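Local atomic coordinates of mandelate racemase/muconate lactonizing protein (Thermobispora bispora, PDB entry 3VC5), a protein that probably catalyses the magnesium-dependent dehydration of D-glucarate to 5-dehydro-4-deoxy-D-glucarate, the first step of D-glucarate breakdown. Residues A[263-268]-A[284-289]; A[271-276]-A[303-308]. All blocks are in the same frame, centred on the assembly; numbering follows the deposited sequence.

Both interactions lie in the barrel domain of this enolase-superfamily protein, with centres about 7 Å apart and on the same side of the chain's centre. Along the chain their segments alternate: 263-268, 271-276, 284-289, 303-308. Interaction 1 pairs the parallel strands 262-264 and 284-286, which bear one magnesium ligand, Glu264, and lead directly to another, Asn287; interaction 2 sets helix 270-277, which connects those strands, against the turn leading into strand 307-310, the next strand of the sheet. Leu284 joins them, its backbone O probably accepting from Gly306 N and Val307 N while its CD1 packs on Met273 O. Through it the magnesium-site strands and the helix outside them are packed together.

Interaction 1 of 2, residues A[263-268]-A[284-289]; sequences LEDPTP and LATNMC
Leu263 and Leu284 lie side by side on one face of two parallel strands, Leu263 CB 3.8 Å from Leu284 CD2, while Glu264 and Ala285 occupy the other face. Ala285 N bonds to Leu263 O and Asp265 N to Ala285 O (2.8 Å), fixing the register. Packing is tightest just beyond the strand ends, where the Asp265 carboxylate fills the turn 286-289. Its OD2 receives Asn287 N at 2.9 Å through the syn lone pair, a nearly straight bond (164°), and its OD1 takes a very short bond of 2.5 Å from Thr286 OG1. That hydroxyl stands anti to Thr286 N (chi1 -165°), beside the carbonyl carbon, where it also accepts from Met288 N and from Cys289 N (3.0 Å), an ST turn and ST motif that curl the chain after the strand. An alanine in place of Asp265 would strip Asn287 N and the Thr286 hydroxyl of their acceptors and would probably let the turn, and with it Asn287, shift. Glu264 OE2 and Asn287 OD1 approach to 3.0 Å, their carboxylate and amide planes 80° apart; two acceptors so close suit a shared cation, and both residues are magnesium ligands together with Asp239, although this chain holds no metal. Lys209 makes a salt bridge to Glu264 OE2 and may offset the crowded negative charge. A looser buried contact sets Pro266 CG 4.2 Å from Leu284 CD2. Met288 and Cys289, both partly exposed, form the side nearer solvent, with Met288 CG lying against the carboxylate, 3.5 Å from Asp265 OD2. Around this pair, strand 307-310 supplies Leu309 against Glu264, Ala285 and Asn287, while helix 270-277 sets Ala277 on Leu284 and Met273 on Asp265.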
loop_
_atom_site.group_PDB
_atom_site.type_symbol
_atom_site.label_atom_id
_atom_site.label_comp_id
_atom_site.label_asym_id
_atom_site.label_seq_id
_atom_site.Cartn_x
_atom_site.Cartn_y
_atom_site.Cartn_z
ATOM N N LEU A 263 -6.370 7.471 -24.079
ATOM C CA LEU A 263 -5.773 8.681 -24.636
ATOM C C LEU A 263 -4.953 9.303 -23.487
ATOM O O LEU A 263 -5.500 9.679 -22.459
ATOM C CB LEU A 263 -6.874 9.640 -25.153
ATOM C CG LEU A 263 -6.454 11.021 -25.665
ATOM C CD1 LEU A 263 -5.414 10.886 -26.807
ATOM C CD2 LEU A 263 -7.687 11.857 -26.122
ATOM N N GLU A 264 -3.648 9.416 -23.671
ATOM C CA GLU A 264 -2.742 9.743 -22.573
ATOM C C GLU A 264 -2.365 11.221 -22.616
ATOM O O GLU A 264 -1.836 11.700 -23.621
ATOM C CB GLU A 264 -1.485 8.890 -22.754
ATOM C CG GLU A 264 -0.491 8.984 -21.651
ATOM C CD GLU A 264 0.644 8.000 -21.872
ATOM O OE1 GLU A 264 0.374 6.879 -22.326
ATOM O OE2 GLU A 264 1.794 8.346 -21.588
ATOM N N ASP A 265 -2.672 11.963 -21.544
ATOM C CA ASP A 265 -2.281 13.385 -21.467
ATOM C C ASP A 265 -2.557 14.215 -22.714
ATOM O O ASP A 265 -1.657 14.842 -23.271
ATOM C CB ASP A 265 -0.802 13.490 -21.099
ATOM C CG ASP A 265 -0.578 13.114 -19.646
ATOM O OD1 ASP A 265 -1.384 13.607 -18.792
ATOM O OD2 ASP A 265 0.341 12.312 -19.366
ATOM N N PRO A 266 -3.826 14.240 -23.158
ATOM C CA PRO A 266 -4.077 15.119 -24.314
ATOM C C PRO A 266 -3.881 16.625 -24.001
ATOM O O PRO A 266 -3.484 17.390 -24.879
ATOM C CB PRO A 266 -5.543 14.816 -24.658
ATOM C CG PRO A 266 -6.123 14.251 -23.406
ATOM C CD PRO A 266 -5.020 13.476 -22.761
ATOM N N THR A 267 -4.142 17.045 -22.767
ATOM C CA THR A 267 -4.252 18.466 -22.477
ATOM C C THR A 267 -3.677 18.732 -21.076
ATOM O O THR A 267 -3.663 17.822 -20.233
ATOM C CB THR A 267 -5.757 18.885 -22.560
ATOM O OG1 THR A 267 -5.900 20.311 -22.722
ATOM C CG2 THR A 267 -6.530 18.424 -21.316
ATOM N N PRO A 268 -3.224 19.967 -20.809
ATOM C CA PRO A 268 -2.567 20.173 -19.519
ATOM C C PRO A 268 -3.509 20.386 -18.358
ATOM O O PRO A 268 -4.562 21.034 -18.506
ATOM C CB PRO A 268 -1.745 21.460 -19.715
ATOM C CG PRO A 268 -2.239 22.067 -20.962
ATOM C CD PRO A 268 -2.992 21.076 -21.754
ATOM N N LEU A 284 -8.934 8.439 -20.195
ATOM C CA LEU A 284 -7.688 9.204 -20.269
ATOM C C LEU A 284 -6.684 8.580 -19.299
ATOM O O LEU A 284 -7.075 7.962 -18.289
ATOM C CB LEU A 284 -7.907 10.656 -19.853
ATOM C CG LEU A 284 -8.901 11.447 -20.709
ATOM C CD1 LEU A 284 -8.787 12.951 -20.394
ATOM C CD2 LEU A 284 -8.704 11.180 -22.202
ATOM N N ALA A 285 -5.394 8.740 -19.618
ATOM C CA ALA A 285 -4.318 8.305 -18.747
ATOM C C ALA A 285 -3.407 9.488 -18.490
ATOM O O ALA A 285 -3.419 10.466 -19.241
ATOM C CB ALA A 285 -3.509 7.191 -19.441
ATOM N N THR A 286 -2.552 9.388 -17.468
ATOM C CA THR A 286 -1.583 10.462 -17.266
ATOM C C THR A 286 -0.273 9.955 -16.667
ATOM O O THR A 286 -0.265 8.969 -15.878
ATOM C CB THR A 286 -2.152 11.583 -16.329
ATOM O OG1 THR A 286 -1.334 12.751 -16.452
ATOM C CG2 THR A 286 -2.171 11.131 -14.885
ATOM N N ASN A 287 0.811 10.657 -17.009
ATOM C CA ASN A 287 2.001 10.705 -16.145
ATOM C C ASN A 287 2.465 12.154 -16.000
ATOM O O ASN A 287 3.669 12.420 -15.867
ATOM C CB ASN A 287 3.146 9.836 -16.687
ATOM C CG ASN A 287 3.475 10.115 -18.162
ATOM O OD1 ASN A 287 3.128 9.312 -19.024
ATOM N ND2 ASN A 287 4.176 11.220 -18.453
ATOM N N MET A 288 1.496 13.089 -15.997
ATOM C CA MET A 288 1.799 14.530 -15.920
ATOM C C MET A 288 1.001 15.256 -14.884
ATOM O O MET A 288 1.581 16.074 -14.188
ATOM C CB MET A 288 1.632 15.258 -17.276
ATOM C CG MET A 288 2.602 14.719 -18.341
ATOM S SD MET A 288 2.357 15.500 -19.965
ATOM C CE MET A 288 2.952 17.172 -19.682
ATOM N N CYS A 289 -0.303 14.986 -14.771
ATOM C CA CYS A 289 -1.115 15.756 -13.814
ATOM C C CYS A 289 -1.304 15.002 -12.493
ATOM O O CYS A 289 -1.835 15.548 -11.542
ATOM C CB CYS A 289 -2.472 16.167 -14.448
ATOM S SG CYS A 289 -3.692 14.839 -14.717
#

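Interaction 2 of 2, residues A[271-276]-A[303-308]; sequences DGMARV and RPIGVL
Met273 and Pro304 meet through their first side-chain carbons, Met273 CB lying 3.6 Å from Pro304 CB. The methionine chain then folds at chi2 (-82°) and again at chi3 (-65°), which brings its terminal methyl across to the neighbouring residue: Met273 CE is 3.9 Å from Ile305 CG2, the two side chains meeting at a slant. The same methyl sits 3.7 Å from Pro304 O, a buried carbonyl oxygen that finds no polar partner. Beside this apolar patch the backbones themselves come together. Ala274, with only a methyl to accommodate, approaches until its CA is 3.7 Å from Pro304 CA, and Ala274 CB rests 4.1 Å from Pro304 CA. All direct contacts are van der Waals; the polar link is a water 2.9 Å from both Ala274 O and Arg303 O, which can donate to either and bridges the helix backbone and the turn. In the next shell, Arg303 opens that turn, as the first residue past helix 296-302, with positive phi (57°); its side chain leads away from helix 270-277, its NH2 bonding to Phe331 O. A salt bridge from Asp271 OD1 to Arg302 NH2 joins the helix to the end of helix 296-302. Inward, Leu284, touched by Met273, and Thr286, touched by Ile305, lie beneath the patch on strand 284-286, and Pro266 adds to it from the loop after strand 262-264. Gly306 leads into strand 307-310. A helix packed outside the strands it connects and against the turn entering the next strand belongs to the modified (beta/alpha)-barrel of the enolase superfamily; helix 270-277 is part of its outer layer, and Met273 faces inward from it, its side chain about 7 Å from that of the magnesium ligand Glu264.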
loop_
_atom_site.group_PDB
_atom_site.type_symbol
_atom_site.label_atom_id
_atom_site.label_comp_id
_atom_site.label_asym_id
_atom_site.label_seq_id
_atom_site.Cartn_x
_atom_site.Cartn_y
_atom_site.Cartn_z
ATOM N N ASP A 271 -7.895 20.083 -14.275
ATOM C CA ASP A 271 -9.152 20.671 -14.737
ATOM C C ASP A 271 -9.435 20.333 -16.206
ATOM O O ASP A 271 -10.502 19.791 -16.535
ATOM C CB ASP A 271 -9.126 22.199 -14.527
ATOM C CG ASP A 271 -10.410 22.862 -14.998
ATOM O OD1 ASP A 271 -11.469 22.397 -14.565
ATOM O OD2 ASP A 271 -10.373 23.828 -15.804
ATOM N N GLY A 272 -8.479 20.651 -17.076
ATOM C CA GLY A 272 -8.633 20.429 -18.530
ATOM C C GLY A 272 -8.782 18.939 -18.823
ATOM O O GLY A 272 -9.637 18.519 -19.617
ATOM N N MET A 273 -7.980 18.109 -18.159
ATOM C CA MET A 273 -8.095 16.667 -18.341
ATOM C C MET A 273 -9.475 16.153 -17.929
ATOM O O MET A 273 -10.071 15.315 -18.621
ATOM C CB MET A 273 -7.009 15.958 -17.530
ATOM C CG MET A 273 -5.645 16.132 -18.193
ATOM S SD MET A 273 -5.300 14.984 -19.550
ATOM C CE MET A 273 -5.264 13.400 -18.692
ATOM N N ALA A 274 -10.000 16.670 -16.818
ATOM C CA ALA A 274 -11.324 16.232 -16.341
ATOM C C ALA A 274 -12.417 16.631 -17.347
ATOM O O ALA A 274 -13.337 15.871 -17.595
ATOM C CB ALA A 274 -11.620 16.807 -14.983
ATOM N N ARG A 275 -12.306 17.814 -17.913
ATOM C CA ARG A 275 -13.262 18.275 -18.906
ATOM C C ARG A 275 -13.213 17.464 -20.162
ATOM O O ARG A 275 -14.230 17.160 -20.710
ATOM C CB ARG A 275 -13.053 19.723 -19.236
ATOM C CG ARG A 275 -13.254 20.595 -18.066
ATOM C CD ARG A 275 -13.574 21.957 -18.449
ATOM N NE ARG A 275 -12.487 22.772 -18.898
ATOM C CZ ARG A 275 -12.527 23.496 -20.009
ATOM N NH1 ARG A 275 -11.528 24.244 -20.354
ATOM N NH2 ARG A 275 -13.570 23.471 -20.797
ATOM N N VAL A 276 -12.018 17.112 -20.608
ATOM C CA VAL A 276 -11.889 16.217 -21.771
ATOM C C VAL A 276 -12.462 14.833 -21.461
ATOM O O VAL A 276 -13.222 14.257 -22.268
ATOM C CB VAL A 276 -10.410 16.120 -22.241
ATOM C CG1 VAL A 276 -10.223 15.037 -23.331
ATOM C CG2 VAL A 276 -9.919 17.489 -22.733
ATOM N N ARG A 303 -11.735 13.456 -11.381
ATOM C CA ARG A 303 -11.638 12.358 -12.354
ATOM C C ARG A 303 -11.035 12.798 -13.700
ATOM O O ARG A 303 -11.653 12.658 -14.756
ATOM C CB ARG A 303 -12.990 11.653 -12.522
ATOM C CG ARG A 303 -13.492 10.987 -11.227
ATOM C CD ARG A 303 -12.800 9.626 -11.008
ATOM N NE ARG A 303 -12.972 9.048 -9.665
ATOM C CZ ARG A 303 -12.624 7.794 -9.363
ATOM N NH1 ARG A 303 -12.120 7.012 -10.318
ATOM N NH2 ARG A 303 -12.783 7.309 -8.127
ATOM N N PRO A 304 -9.797 13.309 -13.666
ATOM C CA PRO A 304 -9.089 13.615 -14.915
ATOM C C PRO A 304 -8.670 12.332 -15.645
ATOM O O PRO A 304 -8.353 12.375 -16.832
ATOM C CB PRO A 304 -7.836 14.342 -14.426
ATOM C CG PRO A 304 -7.582 13.771 -13.043
ATOM C CD PRO A 304 -8.965 13.554 -12.465
ATOM N N ILE A 305 -8.626 11.211 -14.935
ATOM C CA ILE A 305 -8.083 9.981 -15.537
ATOM C C ILE A 305 -8.865 8.748 -15.146
ATOM O O ILE A 305 -9.479 8.686 -14.079
ATOM C CB ILE A 305 -6.616 9.740 -15.174
ATOM C CG1 ILE A 305 -6.501 9.496 -13.660
ATOM C CG2 ILE A 305 -5.729 10.892 -15.709
ATOM C CD1 ILE A 305 -5.086 9.197 -13.146
ATOM N N GLY A 306 -8.805 7.754 -16.032
ATOM C CA GLY A 306 -9.234 6.424 -15.729
ATOM C C GLY A 306 -8.029 5.509 -15.553
ATOM O O GLY A 306 -8.184 4.394 -15.033
ATOM N N VAL A 307 -6.842 5.953 -15.999
ATOM C CA VAL A 307 -5.617 5.139 -15.961
ATOM C C VAL A 307 -4.443 5.990 -15.463
ATOM O O VAL A 307 -4.176 7.065 -16.016
ATOM C CB VAL A 307 -5.260 4.586 -17.357
ATOM C CG1 VAL A 307 -4.006 3.719 -17.275
ATOM C CG2 VAL A 307 -6.431 3.787 -17.945
ATOM N N LEU A 308 -3.754 5.521 -14.421
ATOM C CA LEU A 308 -2.523 6.165 -13.944
ATOM C C LEU A 308 -1.326 5.354 -14.478
ATOM O O LEU A 308 -1.300 4.130 -14.307
ATOM C CB LEU A 308 -2.446 6.161 -12.408
ATOM C CG LEU A 308 -1.167 6.772 -11.836
ATOM C CD1 LEU A 308 -1.061 8.258 -12.251
ATOM C CD2 LEU A 308 -1.158 6.614 -10.306
HETATM O O HOH W 1 -14.079 13.832 -15.739
#